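PDB 2QNG: uncharacterized protein SAV2460 from Streptomyces avermitilis, which is of unknown function but binds calcium ions and belongs to the CAPAB/TerDEXZ family of TerD-domain proteins. Local coordinates for residues D52-T57 with R191-R196; D62-P67 with Y111-V116; L137-R140 with L146-D149; A159-E164 with A187-V192. All coordinates share one frame; numbering follows the deposited sequence. Where two conformers were deposited one is given.

Contact 1 (D52-T57 with R191-R196); sequences DIVAAT and RVMGGR. With CA (calcium ion), chain C.
Val54 and Ala56 meet Met193, a selenomethionine in this crystal; the flat side-chain group on the strand is the Asp52 carboxylate, engaged at both oxygens. Its OD1 binds a calcium ion at 2.2 Å and OD2 takes a hydrogen bond from Gln121, while Asp50, Leu51, Ser88, Glu98 and a water also bind the metal. The contact proper is apolar and illustrates how one long, flexible side chain can serve several small partners. Ala56 CB lies 3.9 Å from the selenium of Met193. Met193 has CG wedged between its backbone N and carbonyl carbon (chi1 63°), and a bend at chi3 (-68°) brings CE to 3.7 Å from the backbone Val54 O. The Val54 side chain has two conformers; in the one given, and only tentatively, CG1 is 4.0 Å from the same selenium and the two side chains run past each other in opposite directions. The type I turn from Val192 to Gly195, at the C-terminal side of the helix, delivers Met193 to the strand. Met193 also covers Val115 of the adjoining strand 111-120, whereas Ala55 faces the other sheet, packing on Met100 and Leu102 of strand 98-102.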
loop_
_atom_site.group_PDB
_atom_site.type_symbol
_atom_site.label_atom_id
_atom_site.label_comp_id
_atom_site.label_asym_id
_atom_site.label_seq_id
_atom_site.Cartn_x
_atom_site.Cartn_y
_atom_site.Cartn_z
ATOM N N ASP A 52 -3.241 2.950 6.919
ATOM C CA ASP A 52 -2.980 3.867 5.816
ATOM C C ASP A 52 -2.350 3.114 4.662
ATOM O O ASP A 52 -1.426 2.324 4.861
ATOM C CB ASP A 52 -1.997 4.960 6.233
ATOM C CG ASP A 52 -2.603 5.976 7.196
ATOM O OD1 ASP A 52 -3.820 6.150 7.253
ATOM O OD2 ASP A 52 -1.832 6.659 7.891
ATOM N N ILE A 53 -2.820 3.399 3.440
ATOM C CA ILE A 53 -2.167 2.888 2.233
ATOM C C ILE A 53 -1.002 3.826 1.899
ATOM O O ILE A 53 -1.131 5.061 1.980
ATOM C CB ILE A 53 -3.143 2.847 1.050
ATOM C CG1 ILE A 53 -4.352 1.969 1.380
ATOM C CG2 ILE A 53 -2.421 2.339 -0.182
ATOM C CD1 ILE A 53 -5.438 2.006 0.306
ATOM N N VAL A 54 0.121 3.214 1.529
ATOM C CA VAL A 54 1.274 4.004 1.094
ATOM C C VAL A 54 1.876 3.362 -0.144
ATOM O O VAL A 54 1.891 2.137 -0.295
ATOM C CB VAL A 54 2.334 4.207 2.227
ATOM C CG1 VAL A 54 2.770 2.897 2.758
ATOM C CG2 VAL A 54 3.538 5.008 1.721
ATOM N N ALA A 55 2.316 4.226 -1.064
ATOM C CA ALA A 55 3.014 3.752 -2.261
ATOM C C ALA A 55 4.370 4.424 -2.355
ATOM O O ALA A 55 4.513 5.585 -1.962
ATOM C CB ALA A 55 2.199 4.026 -3.508
ATOM N N ALA A 56 5.336 3.710 -2.928
ATOM C CA ALA A 56 6.661 4.259 -3.151
ATOM C C ALA A 56 7.087 3.958 -4.567
ATOM O O ALA A 56 6.837 2.855 -5.063
ATOM C CB ALA A 56 7.667 3.718 -2.143
ATOM N N THR A 57 7.712 4.949 -5.218
ATOM C CA THR A 57 8.278 4.747 -6.557
ATOM C C THR A 57 9.792 4.645 -6.448
ATOM O O THR A 57 10.408 5.225 -5.529
ATOM C CB THR A 57 7.931 5.902 -7.481
ATOM O OG1 THR A 57 8.454 7.078 -6.876
ATOM C CG2 THR A 57 6.401 5.990 -7.629
ATOM N N ARG A 191 10.417 4.457 4.522
ATOM C CA ARG A 191 11.795 4.594 4.050
ATOM C C ARG A 191 12.384 3.270 3.606
ATOM O O ARG A 191 13.319 3.251 2.795
ATOM C CB ARG A 191 12.711 5.188 5.134
ATOM C CG ARG A 191 12.267 6.516 5.715
ATOM C CD ARG A 191 11.978 7.590 4.691
ATOM N NE ARG A 191 13.062 7.826 3.741
ATOM C CZ ARG A 191 12.886 8.311 2.508
ATOM N NH1 ARG A 191 11.664 8.637 2.086
ATOM N NH2 ARG A 191 13.934 8.495 1.714
ATOM N N VAL A 192 11.879 2.167 4.170
ATOM C CA VAL A 192 12.501 0.848 3.962
ATOM C C VAL A 192 11.670 -0.102 3.106
ATOM O O VAL A 192 12.125 -1.201 2.762
ATOM C CB VAL A 192 12.907 0.170 5.305
ATOM C CG1 VAL A 192 13.862 1.061 6.077
ATOM C CG2 VAL A 192 11.666 -0.199 6.150
HETATM N N MSE A 193 10.459 0.328 2.735
HETATM C CA MSE A 193 9.531 -0.581 2.055
HETATM C C MSE A 193 9.978 -1.065 0.665
HETATM O O MSE A 193 9.380 -1.995 0.118
HETATM C CB MSE A 193 8.113 0.037 1.951
HETATM C CG MSE A 193 8.079 1.315 1.120
HETATM SE SE MSE A 193 6.387 2.261 1.227
HETATM C CE MSE A 193 5.306 0.945 0.285
ATOM N N GLY A 194 11.003 -0.446 0.095
ATOM C CA GLY A 194 11.527 -0.884 -1.189
ATOM C C GLY A 194 12.506 -2.041 -1.162
ATOM O O GLY A 194 12.898 -2.525 -2.227
ATOM N N GLY A 195 12.889 -2.507 0.032
ATOM C CA GLY A 195 13.902 -3.572 0.133
ATOM C C GLY A 195 13.531 -4.841 -0.620
ATOM O O GLY A 195 12.381 -5.263 -0.602
ATOM N N ARG A 196 14.519 -5.460 -1.272
ATOM C CA ARG A 196 14.291 -6.652 -2.092
ATOM C C ARG A 196 13.840 -7.832 -1.230
ATOM O O ARG A 196 14.257 -7.954 -0.077
ATOM C CB ARG A 196 15.590 -7.005 -2.829
ATOM C CG ARG A 196 15.426 -7.641 -4.200
ATOM C CD ARG A 196 16.799 -8.073 -4.748
ATOM N NE ARG A 196 17.469 -7.077 -5.600
ATOM C CZ ARG A 196 18.363 -6.173 -5.178
ATOM N NH1 ARG A 196 18.702 -6.092 -3.889
ATOM N NH2 ARG A 196 18.920 -5.331 -6.049
HETATM CA CA CA C . -6.024 5.812 7.415
HETATM O O HOH W 1 -5.950 8.123 7.081
#

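Contact 2 (D62-P67 with Y111-V116); sequences DAYGKP and YARVVV
Arg113 is brought to Ala63 and Tyr64 by a fully stretched side chain: CG lies trans to the backbone N (chi1 179°), the chain continues straight from CG to NE, and the last torsion turns the guanidinium so that a broad face meets the Tyr64 ring. Tyr64 CD1 stands 3.3 Å above the centre of that face, and Val115 CG2 lies 3.4 Å from the opposite one. Ring and guanidinium are tilted by 33° rather than stacked flat, and Arg113 CD also lies over the ring, 4.2 Å from the Tyr64 centroid, as a CH-pi contact. At the guanidinium edge, somewhat tilted from its plane, NH1 of Arg113 gives a 2.8 Å hydrogen bond to Ala63 O, bent to 149° at the proton. The loop offers that carbonyl from a type I turn spanning Asp62 to Gly65, with Asp62 OD2 also accepting from Lys66 N. Ala112 and Arg113 form a classic beta bulge opposite Phe58. NH1 also donates to Gly194 O, and Glu164, in the conformer given, salt-bridges NE at a doubtfully short distance. A leucine in place of Arg113 would probably leave Ala63 O and Gly194 O without this donor and the Tyr64 ring less firmly backed. The principle exemplified is that one arginine can use its edge for directional bonds and its faces for packing, tying a loop, a strand and the C-terminal segment together.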
loop_
_atom_site.group_PDB
_atom_site.type_symbol
_atom_site.label_atom_id
_atom_site.label_comp_id
_atom_site.label_asym_id
_atom_site.label_seq_id
_atom_site.Cartn_x
_atom_site.Cartn_y
_atom_site.Cartn_z
ATOM N N ASP A 62 18.248 2.164 -9.437
ATOM C CA ASP A 62 18.231 1.889 -7.990
ATOM C C ASP A 62 16.840 1.385 -7.600
ATOM O O ASP A 62 16.195 1.947 -6.717
ATOM C CB ASP A 62 18.586 3.142 -7.161
ATOM C CG ASP A 62 18.777 2.833 -5.666
ATOM O OD1 ASP A 62 19.292 1.740 -5.337
ATOM O OD2 ASP A 62 18.401 3.674 -4.811
ATOM N N ALA A 63 16.406 0.293 -8.227
ATOM C CA ALA A 63 15.013 -0.169 -8.097
ATOM C C ALA A 63 14.626 -0.714 -6.727
ATOM O O ALA A 63 13.441 -0.796 -6.423
ATOM C CB ALA A 63 14.680 -1.194 -9.193
ATOM N N TYR A 64 15.614 -1.072 -5.901
ATOM C CA TYR A 64 15.335 -1.656 -4.579
ATOM C C TYR A 64 15.910 -0.795 -3.464
ATOM O O TYR A 64 16.069 -1.254 -2.320
ATOM C CB TYR A 64 15.867 -3.101 -4.500
ATOM C CG TYR A 64 15.245 -3.968 -5.553
ATOM C CD1 TYR A 64 14.077 -4.689 -5.291
ATOM C CD2 TYR A 64 15.789 -4.032 -6.839
ATOM C CE1 TYR A 64 13.475 -5.468 -6.275
ATOM C CE2 TYR A 64 15.195 -4.809 -7.837
ATOM C CZ TYR A 64 14.043 -5.527 -7.542
ATOM O OH TYR A 64 13.445 -6.290 -8.523
ATOM N N GLY A 65 16.197 0.460 -3.812
ATOM C CA GLY A 65 16.882 1.390 -2.924
ATOM C C GLY A 65 16.045 2.513 -2.353
ATOM O O GLY A 65 14.959 2.262 -1.820
ATOM N N LYS A 66 16.573 3.740 -2.428
ATOM C CA LYS A 66 15.892 4.897 -1.809
ATOM C C LYS A 66 14.642 5.269 -2.612
ATOM O O LYS A 66 14.736 5.503 -3.816
ATOM C CB LYS A 66 16.814 6.120 -1.726
ATOM C CG LYS A 66 16.190 7.346 -0.997
ATOM C CD LYS A 66 17.181 8.508 -0.769
ATOM C CE LYS A 66 16.464 9.737 -0.152
ATOM N NZ LYS A 66 17.383 10.807 0.398
ATOM N N PRO A 67 13.469 5.348 -1.952
ATOM C CA PRO A 67 12.291 5.766 -2.715
ATOM C C PRO A 67 12.514 7.111 -3.403
ATOM O O PRO A 67 13.104 8.009 -2.784
ATOM C CB PRO A 67 11.205 5.877 -1.632
ATOM C CG PRO A 67 11.656 4.900 -0.584
ATOM C CD PRO A 67 13.142 5.059 -0.545
ATOM N N TYR A 111 11.017 5.779 -13.740
ATOM C CA TYR A 111 10.513 4.929 -12.652
ATOM C C TYR A 111 10.343 3.518 -13.150
ATOM O O TYR A 111 9.621 3.289 -14.118
ATOM C CB TYR A 111 9.180 5.461 -12.105
ATOM C CG TYR A 111 9.307 6.882 -11.630
ATOM C CD1 TYR A 111 10.065 7.184 -10.495
ATOM C CD2 TYR A 111 8.714 7.928 -12.335
ATOM C CE1 TYR A 111 10.217 8.496 -10.060
ATOM C CE2 TYR A 111 8.846 9.249 -11.908
ATOM C CZ TYR A 111 9.610 9.526 -10.772
ATOM O OH TYR A 111 9.762 10.833 -10.358
ATOM N N ALA A 112 10.994 2.568 -12.493
ATOM C CA ALA A 112 10.973 1.199 -12.943
ATOM C C ALA A 112 10.258 0.255 -12.005
ATOM O O ALA A 112 9.982 -0.891 -12.370
ATOM C CB ALA A 112 12.401 0.707 -13.167
ATOM N N ARG A 113 9.941 0.735 -10.800
ATOM C CA ARG A 113 9.335 -0.133 -9.806
ATOM C C ARG A 113 8.485 0.684 -8.860
ATOM O O ARG A 113 8.813 1.822 -8.542
ATOM C CB ARG A 113 10.433 -0.878 -9.041
ATOM C CG ARG A 113 9.955 -1.813 -7.934
ATOM C CD ARG A 113 11.106 -2.769 -7.496
ATOM N NE ARG A 113 10.727 -3.621 -6.368
ATOM C CZ ARG A 113 11.022 -3.353 -5.096
ATOM N NH1 ARG A 113 11.711 -2.264 -4.778
ATOM N NH2 ARG A 113 10.642 -4.204 -4.147
ATOM N N VAL A 114 7.353 0.097 -8.475
ATOM C CA VAL A 114 6.444 0.706 -7.500
ATOM C C VAL A 114 6.100 -0.364 -6.481
ATOM O O VAL A 114 5.773 -1.498 -6.854
ATOM C CB VAL A 114 5.135 1.194 -8.180
ATOM C CG1 VAL A 114 4.157 1.796 -7.133
ATOM C CG2 VAL A 114 5.461 2.224 -9.227
ATOM N N VAL A 115 6.163 0.005 -5.198
ATOM C CA VAL A 115 5.773 -0.887 -4.119
ATOM C C VAL A 115 4.590 -0.268 -3.396
ATOM O O VAL A 115 4.576 0.929 -3.139
ATOM C CB VAL A 115 6.939 -1.135 -3.116
ATOM C CG1 VAL A 115 6.496 -2.081 -1.996
ATOM C CG2 VAL A 115 8.122 -1.767 -3.871
ATOM N N VAL A 116 3.586 -1.079 -3.103
ATOM C CA VAL A 116 2.456 -0.624 -2.310
ATOM C C VAL A 116 2.427 -1.335 -0.964
ATOM O O VAL A 116 2.886 -2.468 -0.849
ATOM C CB VAL A 116 1.104 -0.824 -3.051
ATOM C CG1 VAL A 116 0.994 0.147 -4.184
ATOM C CG2 VAL A 116 0.956 -2.241 -3.585
#

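Contact 3 (L137-R140 with L146-D149); sequences LRMR and LAED
Leu137 and Asp149 bond to each other through both backbone groups: Leu137 N gives to Asp149 O at 2.9 Å, and Asp149 N returns a bond to Leu137 O at 3.1 Å. Leu137 O also receives a CA-H...O contact from Glu148 CA. The next hydrogen-bonded pair begins likewise, with Met139 N to Ala147 O at 2.9 Å, but its return bond is split: Met139 O takes both Leu146 N, at 2.7 Å, and Ala147 N, at 3.3 Å. Leu146 and Ala147 thus both face Met139, a classic beta bulge. Between the two hydrogen-bonded pairs lies Arg138 with Glu148, a non-hydrogen-bonded pair whose side chains run alongside each other with CG atoms in contact. Their charged ends do not meet; Arg138 instead salt-bridges Glu34, as does Arg140 in the conformer given, while Asp149 OD2 accepts from Phe151 N. On the other face, Leu137 CG rests 3.8 Å from Asp149 CB, and Met139 CE, in its given conformer, reaches Ala147 CB. A glycine in place of Leu137 could keep the ladder bonds, but would probably leave Asp149 CB uncovered and open a gap beside Phe151. This antiparallel hairpin ends one sheet: strand 144-149 is its outermost member, strand 135-141 bonds on its other side to strand 33-40 through Arg138 with Ala36 and Arg140 with Glu34, and Met139 and Ala147 face Phe175 of strand 173-182 in the second sheet.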
loop_
_atom_site.group_PDB
_atom_site.type_symbol
_atom_site.label_atom_id
_atom_site.label_comp_id
_atom_site.label_asym_id
_atom_site.label_seq_id
_atom_site.Cartn_x
_atom_site.Cartn_y
_atom_site.Cartn_z
ATOM N N LEU A 137 -7.893 -6.470 1.904
ATOM C CA LEU A 137 -7.439 -5.661 0.785
ATOM C C LEU A 137 -7.890 -6.274 -0.526
ATOM O O LEU A 137 -8.047 -7.491 -0.630
ATOM C CB LEU A 137 -5.906 -5.491 0.811
ATOM C CG LEU A 137 -5.038 -6.689 0.459
ATOM C CD1 LEU A 137 -4.784 -6.784 -1.064
ATOM C CD2 LEU A 137 -3.721 -6.587 1.191
ATOM N N ARG A 138 -8.010 -5.423 -1.539
ATOM C CA ARG A 138 -8.270 -5.859 -2.910
ATOM C C ARG A 138 -7.472 -4.976 -3.845
ATOM O O ARG A 138 -7.477 -3.764 -3.704
ATOM C CB ARG A 138 -9.766 -5.730 -3.258
ATOM C CG ARG A 138 -10.142 -6.253 -4.651
ATOM C CD ARG A 138 -11.603 -5.909 -4.981
ATOM N NE ARG A 138 -11.818 -4.458 -5.096
ATOM C CZ ARG A 138 -13.015 -3.909 -5.316
ATOM N NH1 ARG A 138 -14.072 -4.692 -5.429
ATOM N NH2 ARG A 138 -13.151 -2.594 -5.415
HETATM N N MSE A 139 -6.840 -5.601 -4.814
HETATM C CA MSE A 139 -6.177 -4.850 -5.865
HETATM C C MSE A 139 -6.777 -5.254 -7.186
HETATM O O MSE A 139 -6.982 -6.437 -7.431
HETATM C CB MSE A 139 -4.681 -5.106 -5.886
HETATM C CG MSE A 139 -3.912 -4.104 -5.093
HETATM SE SE MSE A 139 -2.008 -4.417 -5.114
HETATM C CE MSE A 139 -2.038 -6.089 -4.145
ATOM N N ARG A 140 -7.067 -4.248 -8.014
ATOM C CA ARG A 140 -7.582 -4.563 -9.330
ATOM C C ARG A 140 -7.079 -3.617 -10.408
ATOM O O ARG A 140 -6.542 -2.529 -10.135
ATOM C CB ARG A 140 -9.096 -4.604 -9.321
ATOM C CG ARG A 140 -9.697 -3.276 -9.045
ATOM C CD ARG A 140 -11.188 -3.379 -9.056
ATOM N NE ARG A 140 -11.803 -2.066 -8.929
ATOM C CZ ARG A 140 -13.117 -1.861 -8.994
ATOM N NH1 ARG A 140 -13.946 -2.887 -9.167
ATOM N NH2 ARG A 140 -13.596 -0.632 -8.878
ATOM N N LEU A 146 -6.784 -8.514 -9.158
ATOM C CA LEU A 146 -5.401 -9.021 -9.197
ATOM C C LEU A 146 -5.015 -9.753 -7.922
ATOM O O LEU A 146 -4.214 -10.698 -7.947
ATOM C CB LEU A 146 -4.407 -7.871 -9.427
ATOM C CG LEU A 146 -4.522 -7.052 -10.717
ATOM C CD1 LEU A 146 -3.588 -5.839 -10.648
ATOM C CD2 LEU A 146 -4.232 -7.894 -11.966
ATOM N N ALA A 147 -5.536 -9.293 -6.785
ATOM C CA ALA A 147 -5.156 -9.867 -5.487
ATOM C C ALA A 147 -6.206 -9.514 -4.458
ATOM O O ALA A 147 -6.770 -8.439 -4.533
ATOM C CB ALA A 147 -3.802 -9.311 -5.028
ATOM N N GLU A 148 -6.435 -10.402 -3.498
ATOM C CA GLU A 148 -7.234 -10.121 -2.320
ATOM C C GLU A 148 -6.546 -10.790 -1.150
ATOM O O GLU A 148 -5.973 -11.880 -1.292
ATOM C CB GLU A 148 -8.635 -10.709 -2.454
ATOM C CG GLU A 148 -9.507 -10.015 -3.493
ATOM C CD GLU A 148 -10.677 -10.864 -3.920
ATOM O OE1 GLU A 148 -10.476 -12.012 -4.384
ATOM O OE2 GLU A 148 -11.794 -10.358 -3.815
ATOM N N ASP A 149 -6.627 -10.180 0.023
ATOM C CA ASP A 149 -5.967 -10.786 1.182
ATOM C C ASP A 149 -6.637 -10.313 2.461
ATOM O O ASP A 149 -7.216 -9.228 2.494
ATOM C CB ASP A 149 -4.488 -10.403 1.176
ATOM C CG ASP A 149 -3.624 -11.421 1.897
ATOM O OD1 ASP A 149 -3.226 -12.429 1.262
ATOM O OD2 ASP A 149 -3.331 -11.205 3.083
#

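Contact 4 (A159-E164 with A187-V192); sequences AATVGE and ATFARV
A buried helix-on-sheet contact joins Phe189 of helix 186-192 to Ala159, Ala160 and Thr161 of strand 159-167, well inside the protein. The two short segments run in roughly the same direction, crossing at -30° with their axes 9.7 Å apart, a spacing bridged by a single aromatic side chain. With CG trans to its backbone N (chi1 179°), Phe189 projects from the helix toward the strand. Ala159 CB lies over one face of the ring as a CH-pi contact, 3.9 Å from the Phe189 centroid and displaced toward CD1. Farther out, the ring end settles against the strand obliquely: Phe189 CZ is 3.6 Å from Ala160 O and 3.7 Å from Thr161 CG2. The small side chain of Ala159 lets the ring come close to the strand, where its end meets the backbone carbonyl of Ala160. Tyr182, on the neighbouring strand 173-182, meets Phe189 edge-to-face, and Val119 of strand 111-120 touches it as well. The side chains of Ala160 and Val162 belong to the other surface of the strand, where Val162 meets Val116. Here a short C-terminal helix covers the outer face of one of two antiparallel sheets, consistent with the beta-sandwich architecture of a TerD domain.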
loop_
_atom_site.group_PDB
_atom_site.type_symbol
_atom_site.label_atom_id
_atom_site.label_comp_id
_atom_site.label_asym_id
_atom_site.label_seq_id
_atom_site.Cartn_x
_atom_site.Cartn_y
_atom_site.Cartn_z
ATOM N N ALA A 159 2.999 -3.392 9.829
ATOM C CA ALA A 159 2.914 -2.863 8.466
ATOM C C ALA A 159 3.216 -4.012 7.517
ATOM O O ALA A 159 3.805 -5.029 7.927
ATOM C CB ALA A 159 3.897 -1.718 8.241
ATOM N N ALA A 160 2.817 -3.877 6.256
ATOM C CA ALA A 160 3.150 -4.912 5.275
ATOM C C ALA A 160 3.238 -4.305 3.892
ATOM O O ALA A 160 2.421 -3.436 3.548
ATOM C CB ALA A 160 2.065 -6.020 5.278
ATOM N N THR A 161 4.208 -4.733 3.095
ATOM C CA THR A 161 4.069 -4.460 1.663
ATOM C C THR A 161 3.102 -5.509 1.101
ATOM O O THR A 161 3.072 -6.666 1.573
ATOM C CB THR A 161 5.414 -4.520 0.929
ATOM O OG1 THR A 161 6.024 -5.800 1.138
ATOM C CG2 THR A 161 6.373 -3.420 1.423
ATOM N N VAL A 162 2.297 -5.088 0.126
ATOM C CA VAL A 162 1.204 -5.922 -0.342
ATOM C C VAL A 162 1.243 -6.145 -1.832
ATOM O O VAL A 162 0.328 -6.709 -2.410
ATOM C CB VAL A 162 -0.184 -5.389 0.124
ATOM C CG1 VAL A 162 -0.265 -5.331 1.670
ATOM C CG2 VAL A 162 -0.567 -4.012 -0.498
ATOM N N GLY A 163 2.325 -5.727 -2.461
ATOM C CA GLY A 163 2.419 -5.893 -3.910
ATOM C C GLY A 163 3.502 -5.027 -4.482
ATOM O O GLY A 163 3.868 -4.012 -3.903
ATOM N N GLU A 164 3.988 -5.442 -5.642
ATOM C CA GLU A 164 5.110 -4.843 -6.329
ATOM C C GLU A 164 4.745 -4.778 -7.807
ATOM O O GLU A 164 4.135 -5.744 -8.292
ATOM C CB GLU A 164 6.294 -5.802 -6.160
ATOM C CG GLU A 164 7.585 -5.272 -6.639
ATOM C CD GLU A 164 8.699 -6.291 -6.573
ATOM O OE1 GLU A 164 8.435 -7.480 -6.300
ATOM O OE2 GLU A 164 9.822 -5.882 -6.829
ATOM N N ALA A 187 6.556 5.915 9.674
ATOM C CA ALA A 187 7.643 6.716 9.106
ATOM C C ALA A 187 8.840 5.872 8.671
ATOM O O ALA A 187 9.437 6.108 7.603
ATOM C CB ALA A 187 8.065 7.786 10.062
ATOM N N THR A 188 9.175 4.882 9.485
ATOM C CA THR A 188 10.274 4.003 9.154
ATOM C C THR A 188 9.920 3.118 7.956
ATOM O O THR A 188 10.722 2.978 7.030
ATOM C CB THR A 188 10.692 3.153 10.366
ATOM O OG1 THR A 188 11.039 4.022 11.448
ATOM C CG2 THR A 188 11.859 2.247 10.038
ATOM N N PHE A 189 8.715 2.550 7.980
ATOM C CA PHE A 189 8.256 1.701 6.895
ATOM C C PHE A 189 8.380 2.413 5.551
ATOM O O PHE A 189 8.846 1.816 4.571
ATOM C CB PHE A 189 6.807 1.296 7.137
ATOM C CG PHE A 189 6.231 0.442 6.050
ATOM C CD1 PHE A 189 6.560 -0.899 5.951
ATOM C CD2 PHE A 189 5.344 0.981 5.133
ATOM C CE1 PHE A 189 6.013 -1.686 4.943
ATOM C CE2 PHE A 189 4.771 0.182 4.150
ATOM C CZ PHE A 189 5.088 -1.142 4.073
ATOM N N ALA A 190 7.966 3.680 5.499
ATOM C CA ALA A 190 8.003 4.419 4.238
ATOM C C ALA A 190 9.401 4.521 3.658
ATOM O O ALA A 190 9.572 4.641 2.446
ATOM C CB ALA A 190 7.363 5.797 4.367
ATOM N N ARG A 191 10.417 4.457 4.522
ATOM C CA ARG A 191 11.795 4.594 4.050
ATOM C C ARG A 191 12.384 3.270 3.606
ATOM O O ARG A 191 13.319 3.251 2.795
ATOM C CB ARG A 191 12.711 5.188 5.134
ATOM C CG ARG A 191 12.267 6.516 5.715
ATOM C CD ARG A 191 11.978 7.590 4.691
ATOM N NE ARG A 191 13.062 7.826 3.741
ATOM C CZ ARG A 191 12.886 8.311 2.508
ATOM N NH1 ARG A 191 11.664 8.637 2.086
ATOM N NH2 ARG A 191 13.934 8.495 1.714
ATOM N N VAL A 192 11.879 2.167 4.170
ATOM C CA VAL A 192 12.501 0.848 3.962
ATOM C C VAL A 192 11.670 -0.102 3.106
ATOM O O VAL A 192 12.125 -1.201 2.762
ATOM C CB VAL A 192 12.907 0.170 5.305
ATOM C CG1 VAL A 192 13.862 1.061 6.077
ATOM C CG2 VAL A 192 11.666 -0.199 6.150
#

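How the contacts relate
Contacts 1 and 4 are both buried and almost wholly apolar, with centres about 4 Å apart: contact 4 uses Phe189 of the C-terminal helix and contact 1 Met193 of the turn beside it, their segments overlapping at Arg191 and Val192. Contact 2 is only partly buried, at the end of its strands remote from the calcium, and mixes charge with ring packing; it meets contact 4 where Val115 packs on Thr161. Contact 3 belongs to the opposite sheet and is held chiefly by backbone bonds, with Arg138 and Glu148 on the face turned from the second sheet. Its inner residues reach across the sandwich, Leu137 touching Val162 of contact 4 and Met139, in the conformer given, Val116 of contact 2.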